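Local coordinates for NADH dehydrogenase, putative (Plasmodium falciparum, PDB 5JWC), which probably oxidises NADH and passes the electrons through its bound FAD to ubiquinone, as a type II NADH dehydrogenase, at residues I47-N61 with L90-E104. Numbering follows the deposited sequence.
Sequences IDFKKYDVTLISPRN and LRKKNGYCGNYLQLE. With FAD (flavin-adenine dinucleotide), chain C.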
ATOM      1  N   ILE A  47      24.169  -7.588  17.337  1.00 30.45           N
ATOM      2  CA  ILE A  47      24.941  -6.904  18.365  1.00 31.02           C
ATOM      3  C   ILE A  47      24.322  -7.186  19.744  1.00 39.24           C
ATOM      4  O   ILE A  47      23.099  -7.221  19.888  1.00 34.43           O
ATOM      5  CB  ILE A  47      25.019  -5.396  18.087  1.00 28.74           C
ATOM      6  CG1 ILE A  47      26.031  -4.718  19.021  1.00 34.02           C
ATOM      7  CG2 ILE A  47      23.621  -4.741  18.135  1.00 29.09           C
ATOM      8  CD1 ILE A  47      27.464  -5.263  18.868  1.00 32.47           C
ATOM      9  N   ASP A  48      25.167  -7.457  20.734  1.00 35.07           N
ATOM     10  CA  ASP A  48      24.686  -7.784  22.077  1.00 36.89           C
ATOM     11  C   ASP A  48      24.179  -6.539  22.806  1.00 37.37           C
ATOM     12  O   ASP A  48      24.968  -5.677  23.202  1.00 39.41           O
ATOM     13  CB  ASP A  48      25.794  -8.453  22.890  1.00 40.65           C
ATOM     14  CG  ASP A  48      25.265  -9.175  24.127  1.00 44.06           C
ATOM     15  OD1 ASP A  48      24.291  -8.692  24.740  1.00 44.96           O
ATOM     16  OD2 ASP A  48      25.830 -10.235  24.483  1.00 46.95           O
ATOM     17  N   PHE A  49      22.867  -6.454  23.000  1.00 36.71           N
ATOM     18  CA  PHE A  49      22.269  -5.305  23.675  1.00 39.12           C
ATOM     19  C   PHE A  49      22.626  -5.257  25.167  1.00 40.71           C
ATOM     20  O   PHE A  49      22.513  -4.216  25.796  1.00 40.25           O
ATOM     21  CB  PHE A  49      20.743  -5.313  23.514  1.00 37.22           C
ATOM     22  CG  PHE A  49      20.275  -5.003  22.118  1.00 37.67           C
ATOM     23  CD1 PHE A  49      21.049  -4.239  21.262  1.00 32.81           C
ATOM     24  CD2 PHE A  49      19.059  -5.484  21.661  1.00 39.72           C
ATOM     25  CE1 PHE A  49      20.612  -3.960  19.964  1.00 38.53           C
ATOM     26  CE2 PHE A  49      18.617  -5.203  20.369  1.00 39.27           C
ATOM     27  CZ  PHE A  49      19.390  -4.450  19.527  1.00 35.24           C
ATOM     28  N   LYS A  50      23.038  -6.385  25.731  1.00 40.65           N
ATOM     29  CA  LYS A  50      23.492  -6.390  27.120  1.00 46.55           C
ATOM     30  C   LYS A  50      24.850  -5.694  27.249  1.00 47.13           C
ATOM     31  O   LYS A  50      25.078  -4.940  28.198  1.00 45.32           O
ATOM     32  CB  LYS A  50      23.578  -7.820  27.659  1.00 44.97           C
ATOM     33  CG  LYS A  50      23.869  -7.920  29.157  1.00 49.56           C
ATOM     34  CD  LYS A  50      23.702  -9.362  29.643  1.00 51.88           C
ATOM     35  CE  LYS A  50      23.782  -9.466  31.168  1.00 63.69           C
ATOM     36  NZ  LYS A  50      23.324 -10.812  31.637  1.00 64.43           N
ATOM     37  N   LYS A  51      25.732  -5.917  26.275  1.00 41.08           N
ATOM     38  CA  LYS A  51      27.098  -5.389  26.341  1.00 40.48           C
ATOM     39  C   LYS A  51      27.181  -3.931  25.934  1.00 42.89           C
ATOM     40  O   LYS A  51      28.038  -3.196  26.420  1.00 43.72           O
ATOM     41  CB  LYS A  51      28.041  -6.229  25.469  1.00 40.39           C
ATOM     42  CG  LYS A  51      28.018  -7.708  25.848  1.00 48.41           C
ATOM     43  CD  LYS A  51      29.126  -8.529  25.181  1.00 53.46           C
ATOM     44  CE  LYS A  51      29.122  -9.965  25.712  1.00 53.06           C
ATOM     45  NZ  LYS A  51      29.848 -10.931  24.821  1.00 53.75           N
ATOM     46  N   TYR A  52      26.295  -3.500  25.041  1.00 39.08           N
ATOM     47  CA  TYR A  52      26.376  -2.145  24.533  1.00 31.93           C
ATOM     48  C   TYR A  52      25.037  -1.437  24.583  1.00 35.41           C
ATOM     49  O   TYR A  52      23.987  -2.062  24.660  1.00 36.44           O
ATOM     50  CB  TYR A  52      26.916  -2.137  23.091  1.00 35.56           C
ATOM     51  CG  TYR A  52      28.328  -2.711  22.929  1.00 34.09           C
ATOM     52  CD1 TYR A  52      29.444  -1.897  23.064  1.00 39.64           C
ATOM     53  CD2 TYR A  52      28.531  -4.054  22.636  1.00 35.37           C
ATOM     54  CE1 TYR A  52      30.742  -2.409  22.909  1.00 41.22           C
ATOM     55  CE2 TYR A  52      29.821  -4.573  22.483  1.00 36.43           C
ATOM     56  CZ  TYR A  52      30.914  -3.745  22.623  1.00 35.58           C
ATOM     57  OH  TYR A  52      32.185  -4.250  22.464  1.00 37.96           O
ATOM     58  N   ASP A  53      25.099  -0.114  24.550  1.00 42.23           N
ATOM     59  CA  ASP A  53      23.919   0.714  24.372  1.00 41.29           C
ATOM     60  C   ASP A  53      23.826   1.131  22.913  1.00 40.80           C
ATOM     61  O   ASP A  53      24.573   1.999  22.451  1.00 37.01           O
ATOM     62  CB  ASP A  53      23.960   1.941  25.274  1.00 47.95           C
ATOM     63  CG  ASP A  53      22.736   2.819  25.105  1.00 56.99           C
ATOM     64  OD1 ASP A  53      21.605   2.304  25.278  1.00 61.10           O
ATOM     65  OD2 ASP A  53      22.908   4.017  24.787  1.00 59.94           O
ATOM     66  N   VAL A  54      22.909   0.496  22.191  1.00 40.96           N
ATOM     67  CA  VAL A  54      22.861   0.607  20.736  1.00 34.77           C
ATOM     68  C   VAL A  54      21.699   1.458  20.265  1.00 37.25           C
ATOM     69  O   VAL A  54      20.541   1.190  20.618  1.00 33.57           O
ATOM     70  CB  VAL A  54      22.743  -0.776  20.088  1.00 36.43           C
ATOM     71  CG1 VAL A  54      22.693  -0.658  18.551  1.00 33.27           C
ATOM     72  CG2 VAL A  54      23.881  -1.693  20.558  1.00 31.86           C
ATOM     73  N   THR A  55      22.009   2.466  19.452  1.00 31.45           N
ATOM     74  CA  THR A  55      20.964   3.234  18.800  1.00 35.03           C
ATOM     75  C   THR A  55      21.138   3.187  17.287  1.00 33.59           C
ATOM     76  O   THR A  55      22.216   3.493  16.770  1.00 32.65           O
ATOM     77  CB  THR A  55      20.950   4.716  19.280  1.00 36.77           C
ATOM     78  OG1 THR A  55      20.843   4.752  20.710  1.00 41.33           O
ATOM     79  CG2 THR A  55      19.780   5.461  18.688  1.00 37.21           C
ATOM     80  N   LEU A  56      20.085   2.791  16.577  1.00 29.40           N
ATOM     81  CA  LEU A  56      20.111   2.855  15.136  1.00 27.71           C
ATOM     82  C   LEU A  56      19.412   4.116  14.677  1.00 30.57           C
ATOM     83  O   LEU A  56      18.302   4.453  15.128  1.00 31.85           O
ATOM     84  CB  LEU A  56      19.475   1.607  14.510  1.00 31.29           C
ATOM     85  CG  LEU A  56      19.700   1.428  13.000  1.00 28.89           C
ATOM     86  CD1 LEU A  56      19.710  -0.096  12.673  1.00 28.62           C
ATOM     87  CD2 LEU A  56      18.641   2.140  12.167  1.00 24.92           C
ATOM     88  N   ILE A  57      20.076   4.810  13.769  1.00 27.53           N
ATOM     89  CA  ILE A  57      19.588   6.060  13.251  1.00 30.79           C
ATOM     90  C   ILE A  57      19.447   5.976  11.736  1.00 29.77           C
ATOM     91  O   ILE A  57      20.416   5.699  11.030  1.00 30.21           O
ATOM     92  CB  ILE A  57      20.547   7.203  13.627  1.00 30.90           C
ATOM     93  CG1 ILE A  57      20.612   7.328  15.143  1.00 35.94           C
ATOM     94  CG2 ILE A  57      20.065   8.490  13.044  1.00 34.03           C
ATOM     95  CD1 ILE A  57      21.626   8.315  15.609  1.00 45.32           C
ATOM     96  N   SER A  58      18.243   6.223  11.244  1.00 28.61           N
ATOM     97  CA  SER A  58      17.968   6.177   9.814  1.00 30.80           C
ATOM     98  C   SER A  58      16.674   6.908   9.518  1.00 31.95           C
ATOM     99  O   SER A  58      15.760   6.871  10.338  1.00 33.12           O
ATOM    100  CB  SER A  58      17.873   4.725   9.334  1.00 30.46           C
ATOM    101  OG  SER A  58      17.481   4.689   7.982  1.00 30.34           O
ATOM    102  N   PRO A  59      16.579   7.575   8.356  1.00 31.09           N
ATOM    103  CA  PRO A  59      15.299   8.226   8.038  1.00 31.61           C
ATOM    104  C   PRO A  59      14.224   7.209   7.652  1.00 35.11           C
ATOM    105  O   PRO A  59      13.055   7.564   7.532  1.00 33.23           O
ATOM    106  CB  PRO A  59      15.648   9.139   6.854  1.00 32.13           C
ATOM    107  CG  PRO A  59      16.823   8.455   6.193  1.00 33.81           C
ATOM    108  CD  PRO A  59      17.607   7.828   7.330  1.00 32.52           C
ATOM    109  N   ARG A  60      14.635   5.956   7.474  1.00 30.19           N
ATOM    110  CA  ARG A  60      13.749   4.867   7.077  1.00 32.12           C
ATOM    111  C   ARG A  60      13.542   3.944   8.268  1.00 33.14           C
ATOM    112  O   ARG A  60      14.502   3.325   8.755  1.00 30.05           O
ATOM    113  CB  ARG A  60      14.361   4.093   5.897  1.00 28.14           C
ATOM    114  CG  ARG A  60      13.399   3.270   5.062  1.00 32.60           C
ATOM    115  CD  ARG A  60      14.148   2.569   3.914  1.00 28.68           C
ATOM    116  NE  ARG A  60      15.013   1.511   4.419  1.00 31.87           N
ATOM    117  CZ  ARG A  60      15.881   0.830   3.672  1.00 31.29           C
ATOM    118  NH1 ARG A  60      15.991   1.095   2.375  1.00 28.24           N
ATOM    119  NH2 ARG A  60      16.621  -0.122   4.221  1.00 26.37           N
ATOM    120  N   ASN A  61      12.310   3.833   8.757  1.00 30.34           N
ATOM    121  CA  ASN A  61      12.118   3.044   9.972  1.00 32.96           C
ATOM    122  C   ASN A  61      11.793   1.580   9.679  1.00 30.85           C
ATOM    123  O   ASN A  61      11.302   0.847  10.538  1.00 30.13           O
ATOM    124  CB  ASN A  61      11.062   3.690  10.879  1.00 35.88           C
ATOM    125  CG  ASN A  61       9.661   3.426  10.423  1.00 35.10           C
ATOM    126  OD1 ASN A  61       9.389   3.375   9.227  1.00 36.55           O
ATOM    127  ND2 ASN A  61       8.756   3.259  11.379  1.00 36.71           N
ATOM    128  N   LEU A  90      14.041  -4.611  18.412  1.00 36.44           N
ATOM    129  CA  LEU A  90      14.789  -3.842  19.408  1.00 32.81           C
ATOM    130  C   LEU A  90      14.805  -4.487  20.779  1.00 37.58           C
ATOM    131  O   LEU A  90      15.576  -4.078  21.641  1.00 38.23           O
ATOM    132  CB  LEU A  90      14.237  -2.418  19.533  1.00 32.41           C
ATOM    133  CG  LEU A  90      14.481  -1.437  18.387  1.00 34.95           C
ATOM    134  CD1 LEU A  90      13.871  -0.079  18.690  1.00 30.06           C
ATOM    135  CD2 LEU A  90      15.991  -1.290  18.088  1.00 31.65           C
ATOM    136  N   ARG A  91      13.963  -5.490  20.990  1.00 37.15           N
ATOM    137  CA  ARG A  91      13.836  -6.113  22.310  1.00 42.93           C
ATOM    138  C   ARG A  91      14.260  -7.575  22.239  1.00 45.45           C
ATOM    139  O   ARG A  91      13.502  -8.420  21.796  1.00 42.95           O
ATOM    140  CB  ARG A  91      12.394  -5.988  22.840  1.00 39.35           C
ATOM    141  CG  ARG A  91      11.937  -4.542  23.024  1.00 41.97           C
ATOM    142  CD  ARG A  91      10.416  -4.397  23.182  1.00 42.48           C
ATOM    143  NE  ARG A  91       9.673  -4.981  22.068  1.00 43.42           N
ATOM    144  CZ  ARG A  91       9.494  -4.371  20.897  1.00 41.28           C
ATOM    145  NH1 ARG A  91      10.030  -3.170  20.683  1.00 37.00           N
ATOM    146  NH2 ARG A  91       8.795  -4.964  19.937  1.00 40.63           N
ATOM    147  N   LYS A  92      15.492  -7.868  22.632  1.00 50.37           N
ATOM    148  CA  LYS A  92      15.965  -9.238  22.537  1.00 53.60           C
ATOM    149  C   LYS A  92      15.554 -10.043  23.765  1.00 60.16           C
ATOM    150  O   LYS A  92      15.132  -9.487  24.782  1.00 54.08           O
ATOM    151  CB  LYS A  92      17.480  -9.272  22.324  1.00 51.92           C
ATOM    152  CG  LYS A  92      17.854  -8.969  20.873  1.00 49.49           C
ATOM    153  CD  LYS A  92      19.359  -8.855  20.651  1.00 51.29           C
ATOM    154  CE  LYS A  92      19.642  -8.634  19.163  1.00 46.82           C
ATOM    155  NZ  LYS A  92      20.873  -7.866  18.905  1.00 37.93           N
ATOM    156  N   LYS A  93      15.643 -11.361  23.617  1.00 65.10           N
ATOM    157  CA  LYS A  93      15.110 -12.337  24.559  1.00 69.71           C
ATOM    158  C   LYS A  93      15.688 -12.182  25.968  1.00 66.72           C
ATOM    159  O   LYS A  93      15.037 -12.529  26.964  1.00 71.14           O
ATOM    160  CB  LYS A  93      15.368 -13.737  24.013  1.00 70.43           C
ATOM    161  CG  LYS A  93      16.616 -13.809  23.144  1.00 73.60           C
ATOM    162  CD  LYS A  93      16.582 -14.983  22.176  1.00 78.71           C
ATOM    163  CE  LYS A  93      15.439 -14.815  21.177  1.00 80.94           C
ATOM    164  NZ  LYS A  93      15.561 -15.712  19.994  1.00 79.81           N
ATOM    165  N   ASN A  94      16.901 -11.635  26.045  1.00 65.24           N
ATOM    166  CA  ASN A  94      17.589 -11.416  27.323  1.00 67.45           C
ATOM    167  C   ASN A  94      16.891 -10.415  28.243  1.00 67.80           C
ATOM    168  O   ASN A  94      17.077 -10.461  29.460  1.00 66.27           O
ATOM    169  CB  ASN A  94      19.026 -10.953  27.058  1.00 68.38           C
ATOM    170  CG  ASN A  94      19.135 -10.030  25.845  1.00 66.96           C
ATOM    171  OD1 ASN A  94      18.701  -8.879  25.894  1.00 68.38           O
ATOM    172  ND2 ASN A  94      19.709 -10.533  24.755  1.00 68.05           N
ATOM    173  N   GLY A  95      16.090  -9.526  27.658  1.00 62.26           N
ATOM    174  CA  GLY A  95      15.478  -8.436  28.398  1.00 54.06           C
ATOM    175  C   GLY A  95      16.173  -7.103  28.163  1.00 54.61           C
ATOM    176  O   GLY A  95      15.751  -6.063  28.677  1.00 57.48           O
ATOM    177  N   TYR A  96      17.255  -7.132  27.392  1.00 52.12           N
ATOM    178  CA  TYR A  96      17.990  -5.917  27.060  1.00 49.56           C
ATOM    179  C   TYR A  96      17.570  -5.409  25.682  1.00 43.36           C
ATOM    180  O   TYR A  96      17.252  -6.190  24.788  1.00 47.97           O
ATOM    181  CB  TYR A  96      19.495  -6.177  27.115  1.00 52.94           C
ATOM    182  CG  TYR A  96      19.960  -6.609  28.488  1.00 52.38           C
ATOM    183  CD1 TYR A  96      20.385  -5.675  29.428  1.00 51.32           C
ATOM    184  CD2 TYR A  96      19.948  -7.955  28.852  1.00 52.88           C
ATOM    185  CE1 TYR A  96      20.800  -6.078  30.693  1.00 55.07           C
ATOM    186  CE2 TYR A  96      20.354  -8.362  30.102  1.00 55.71           C
ATOM    187  CZ  TYR A  96      20.778  -7.424  31.021  1.00 56.45           C
ATOM    188  OH  TYR A  96      21.187  -7.836  32.271  1.00 68.96           O
ATOM    189  N   CYS A  97      17.570  -4.096  25.521  1.00 41.97           N
ATOM    190  CA  CYS A  97      16.961  -3.470  24.357  1.00 42.50           C
ATOM    191  C   CYS A  97      17.881  -2.511  23.621  1.00 42.32           C
ATOM    192  O   CYS A  97      18.814  -1.943  24.195  1.00 39.21           O
ATOM    193  CB  CYS A  97      15.689  -2.714  24.770  1.00 43.43           C
ATOM    194  SG  CYS A  97      14.453  -3.766  25.557  1.00 56.01           S
ATOM    195  N   GLY A  98      17.590  -2.323  22.342  1.00 38.60           N
ATOM    196  CA  GLY A  98      18.222  -1.280  21.569  1.00 35.68           C
ATOM    197  C   GLY A  98      17.232  -0.155  21.367  1.00 37.23           C
ATOM    198  O   GLY A  98      16.067  -0.259  21.765  1.00 37.55           O
ATOM    199  N   ASN A  99      17.696   0.910  20.727  1.00 32.40           N
ATOM    200  CA  ASN A  99      16.878   2.073  20.443  1.00 36.63           C
ATOM    201  C   ASN A  99      16.908   2.418  18.964  1.00 35.13           C
ATOM    202  O   ASN A  99      17.853   2.064  18.253  1.00 31.37           O
ATOM    203  CB  ASN A  99      17.390   3.260  21.254  1.00 38.70           C
ATOM    204  CG  ASN A  99      17.426   2.957  22.740  1.00 44.54           C
ATOM    205  OD1 ASN A  99      16.420   3.088  23.433  1.00 47.19           O
ATOM    206  ND2 ASN A  99      18.585   2.500  23.224  1.00 48.74           N
ATOM    207  N   TYR A 100      15.888   3.125  18.504  1.00 30.40           N
ATOM    208  CA  TYR A 100      15.858   3.589  17.131  1.00 31.16           C
ATOM    209  C   TYR A 100      15.344   5.022  17.080  1.00 31.64           C
ATOM    210  O   TYR A 100      14.388   5.359  17.761  1.00 33.03           O
ATOM    211  CB  TYR A 100      14.983   2.682  16.242  1.00 27.68           C
ATOM    212  CG  TYR A 100      14.652   3.363  14.920  1.00 28.68           C
ATOM    213  CD1 TYR A 100      15.615   3.516  13.922  1.00 28.87           C
ATOM    214  CD2 TYR A 100      13.399   3.921  14.704  1.00 33.68           C
ATOM    215  CE1 TYR A 100      15.324   4.175  12.727  1.00 27.16           C
ATOM    216  CE2 TYR A 100      13.101   4.573  13.535  1.00 30.22           C
ATOM    217  CZ  TYR A 100      14.059   4.706  12.546  1.00 29.79           C
ATOM    218  OH  TYR A 100      13.724   5.370  11.380  1.00 29.17           O
ATOM    219  N   LEU A 101      15.954   5.848  16.240  1.00 29.24           N
ATOM    220  CA  LEU A 101      15.533   7.232  16.070  1.00 29.82           C
ATOM    221  C   LEU A 101      15.364   7.527  14.586  1.00 35.49           C
ATOM    222  O   LEU A 101      16.253   7.219  13.791  1.00 32.60           O
ATOM    223  CB  LEU A 101      16.559   8.205  16.679  1.00 32.72           C
ATOM    224  CG  LEU A 101      16.674   8.217  18.197  1.00 37.22           C
ATOM    225  CD1 LEU A 101      17.776   9.179  18.630  1.00 36.57           C
ATOM    226  CD2 LEU A 101      15.318   8.594  18.834  1.00 36.67           C
ATOM    227  N   GLN A 102      14.230   8.109  14.202  1.00 31.68           N
ATOM    228  CA  GLN A 102      14.023   8.422  12.798  1.00 31.47           C
ATOM    229  C   GLN A 102      14.647   9.758  12.450  1.00 37.06           C
ATOM    230  O   GLN A 102      13.993  10.801  12.487  1.00 38.28           O
ATOM    231  CB  GLN A 102      12.547   8.420  12.437  1.00 33.47           C
ATOM    232  CG  GLN A 102      12.329   8.535  10.941  1.00 34.56           C
ATOM    233  CD  GLN A 102      10.912   8.205  10.535  1.00 41.04           C
ATOM    234  OE1 GLN A 102      10.687   7.395   9.633  1.00 45.40           O
ATOM    235  NE2 GLN A 102       9.949   8.829  11.193  1.00 38.38           N
ATOM    236  N   LEU A 103      15.923   9.713  12.100  1.00 32.86           N
ATOM    237  CA  LEU A 103      16.673  10.911  11.799  1.00 34.01           C
ATOM    238  C   LEU A 103      17.574  10.643  10.606  1.00 38.39           C
ATOM    239  O   LEU A 103      17.963   9.497  10.369  1.00 33.60           O
ATOM    240  CB  LEU A 103      17.515  11.324  13.002  1.00 33.71           C
ATOM    241  CG  LEU A 103      16.808  11.690  14.304  1.00 37.64           C
ATOM    242  CD1 LEU A 103      17.831  11.761  15.423  1.00 34.72           C
ATOM    243  CD2 LEU A 103      16.080  13.020  14.135  1.00 32.26           C
ATOM    244  N   GLU A 104      17.911  11.705   9.881  1.00 38.65           N
ATOM    245  CA  GLU A 104      18.915  11.662   8.832  1.00 40.04           C
ATOM    246  C   GLU A 104      20.217  12.288   9.354  1.00 44.14           C
ATOM    247  O   GLU A 104      20.208  13.431   9.824  1.00 44.45           O
ATOM    248  CB  GLU A 104      18.411  12.409   7.599  1.00 41.96           C
ATOM    249  CG  GLU A 104      19.455  12.585   6.522  1.00 44.88           C
ATOM    250  CD  GLU A 104      19.039  13.579   5.448  1.00 53.19           C
ATOM    251  OE1 GLU A 104      17.827  13.694   5.154  1.00 57.41           O
ATOM    252  OE2 GLU A 104      19.939  14.256   4.900  1.00 55.50           O
TER
HETATM  253  PA  FAD C 601      21.227  -0.086   2.090  1.00 27.38           P
HETATM  254  O1A FAD C 601      20.700   0.637   0.885  1.00 26.51           O
HETATM  255  O2A FAD C 601      20.720  -1.477   2.232  1.00 23.19           O
HETATM  256  O5B FAD C 601      20.917   0.756   3.427  1.00 29.22           O
HETATM  257  C5B FAD C 601      21.321   2.098   3.573  1.00 24.53           C
HETATM  258  C4B FAD C 601      20.516   2.664   4.730  1.00 29.97           C
HETATM  259  O4B FAD C 601      21.053   3.917   5.104  1.00 30.34           O
HETATM  260  C3B FAD C 601      19.054   2.897   4.336  1.00 29.18           C
HETATM  261  O3B FAD C 601      18.233   2.526   5.422  1.00 27.79           O
HETATM  262  C2B FAD C 601      18.969   4.399   4.182  1.00 30.83           C
HETATM  263  O2B FAD C 601      17.675   4.863   4.490  1.00 30.48           O
HETATM  264  C1B FAD C 601      19.983   4.826   5.237  1.00 29.62           C
HETATM  265  N9A FAD C 601      20.530   6.175   5.071  1.00 33.78           N
HETATM  266  C8A FAD C 601      20.814   6.838   3.901  1.00 32.48           C
HETATM  267  N7A FAD C 601      21.323   8.052   4.230  1.00 33.99           N
HETATM  268  C5A FAD C 601      21.367   8.164   5.576  1.00 33.91           C
HETATM  269  C6A FAD C 601      21.793   9.185   6.411  1.00 35.28           C
HETATM  270  N6A FAD C 601      22.343  10.286   5.900  1.00 34.88           N
HETATM  271  N1A FAD C 601      21.728   9.003   7.774  1.00 37.96           N
HETATM  272  C2A FAD C 601      21.238   7.820   8.295  1.00 34.19           C
HETATM  273  N3A FAD C 601      20.811   6.808   7.456  1.00 31.22           N
HETATM  274  C4A FAD C 601      20.871   6.988   6.117  1.00 31.86           C
HETATM  275  N1  FAD C 601      22.521  -7.597  -3.542  1.00 27.37           N
HETATM  276  C2  FAD C 601      22.732  -8.949  -3.537  1.00 28.77           C
HETATM  277  O2  FAD C 601      23.692  -9.405  -2.928  1.00 28.75           O
HETATM  278  N3  FAD C 601      21.866  -9.806  -4.196  1.00 32.29           N
HETATM  279  C4  FAD C 601      20.769  -9.331  -4.865  1.00 33.72           C
HETATM  280  O4  FAD C 601      20.008 -10.126  -5.434  1.00 34.14           O
HETATM  281  C4X FAD C 601      20.536  -7.961  -4.868  1.00 29.83           C
HETATM  282  N5  FAD C 601      19.447  -7.435  -5.527  1.00 30.94           N
HETATM  283  C5X FAD C 601      19.237  -6.061  -5.513  1.00 29.31           C
HETATM  284  C6  FAD C 601      18.132  -5.530  -6.154  1.00 28.85           C
HETATM  285  C7  FAD C 601      17.896  -4.160  -6.160  1.00 30.57           C
HETATM  286  C7M FAD C 601      16.682  -3.627  -6.885  1.00 31.37           C
HETATM  287  C8  FAD C 601      18.770  -3.307  -5.498  1.00 28.88           C
HETATM  288  C8M FAD C 601      18.537  -1.826  -5.492  1.00 33.50           C
HETATM  289  C9  FAD C 601      19.884  -3.840  -4.846  1.00 27.00           C
HETATM  290  C9A FAD C 601      20.115  -5.214  -4.846  1.00 27.63           C
HETATM  291  N10 FAD C 601      21.213  -5.751  -4.195  1.00 26.42           N
HETATM  292  C10 FAD C 601      21.416  -7.105  -4.200  1.00 28.83           C
HETATM  293  C1' FAD C 601      22.218  -4.871  -3.510  1.00 27.03           C
HETATM  294  C2' FAD C 601      21.936  -4.554  -2.065  1.00 25.53           C
HETATM  295  O2' FAD C 601      20.665  -3.974  -1.968  1.00 26.38           O
HETATM  296  C3' FAD C 601      22.953  -3.516  -1.625  1.00 28.74           C
HETATM  297  O3' FAD C 601      24.266  -3.958  -1.885  1.00 27.64           O
HETATM  298  C4' FAD C 601      22.735  -3.303  -0.137  1.00 29.08           C
HETATM  299  O4' FAD C 601      21.545  -2.565  -0.019  1.00 28.11           O
HETATM  300  C5' FAD C 601      23.883  -2.565   0.533  1.00 26.63           C
HETATM  301  O5' FAD C 601      23.592  -2.502   1.913  1.00 28.60           O
HETATM  302  P   FAD C 601      23.845  -1.130   2.719  1.00 26.52           P
HETATM  303  O1P FAD C 601      23.553  -1.360   4.184  1.00 27.29           O
HETATM  304  O2P FAD C 601      25.252  -0.701   2.410  1.00 29.70           O
HETATM  305  O3P FAD C 601      22.840  -0.058   2.035  1.00 28.47           O
HETATM  306  O   HOH W   1      21.359  -1.496  23.542  1.00 39.45           O
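Strands 53-57 and 99-101 run parallel, axes 4.5 Å apart at closest approach and 27° askew: Val54 O takes Asn99 N, Asn99 O takes Leu56 N, and Leu56 O takes Leu101 N at 2.9 Å, before the pairing fades into weak bonds from Ser58 N to Leu101 O and from Leu103 N to Ser58 O. Ahead of the strands, the Phe49 ring is sandwiched. The extended Lys92 chain crosses it at about a right angle and sets NZ over one face, 3.8 Å from the ring centroid of Phe49, a cation-pi contact. The same ammonium donates to Ile47 O and to Leu44 O of helix 38-46. Against the opposite face lies Gly98, its CA 3.9 Å from the ring centroid of Phe49; having no side chain, glycine lets the backbone lie flat against the ring. Lys50, an exposed residue with CG anti to the backbone N (chi1 -172°), lays its methylenes across Tyr96, CG 3.7 Å from that ring's centroid. One water joins Tyr52 O, Val54 N and Cys97 O where the strands have not yet closed up. In the Rossmann-type FAD-binding fold, strand 53-57 lies between strands 30-34 and 99-109, and its C-terminal end meets the adenosine half of the cofactor: Pro59 CD comes within 3.4 Å of FAD N3A, and Arg60, in a salt bridge with Asp157, lays a guanidinium face over the ribose O3B. Tyr100 leans forward past Leu56, touching its CD2, and its hydroxyl donates to Ser58 O at 2.7 Å, tilted 34° from the carbonyl plane, while Asn61 CB packs close to the same phenol. On the other face of the sheet, Ile57 CG2 meets Leu103 CB at 3.8 Å, branched aliphatic groups that also pack on Leu127 of strand 124-128.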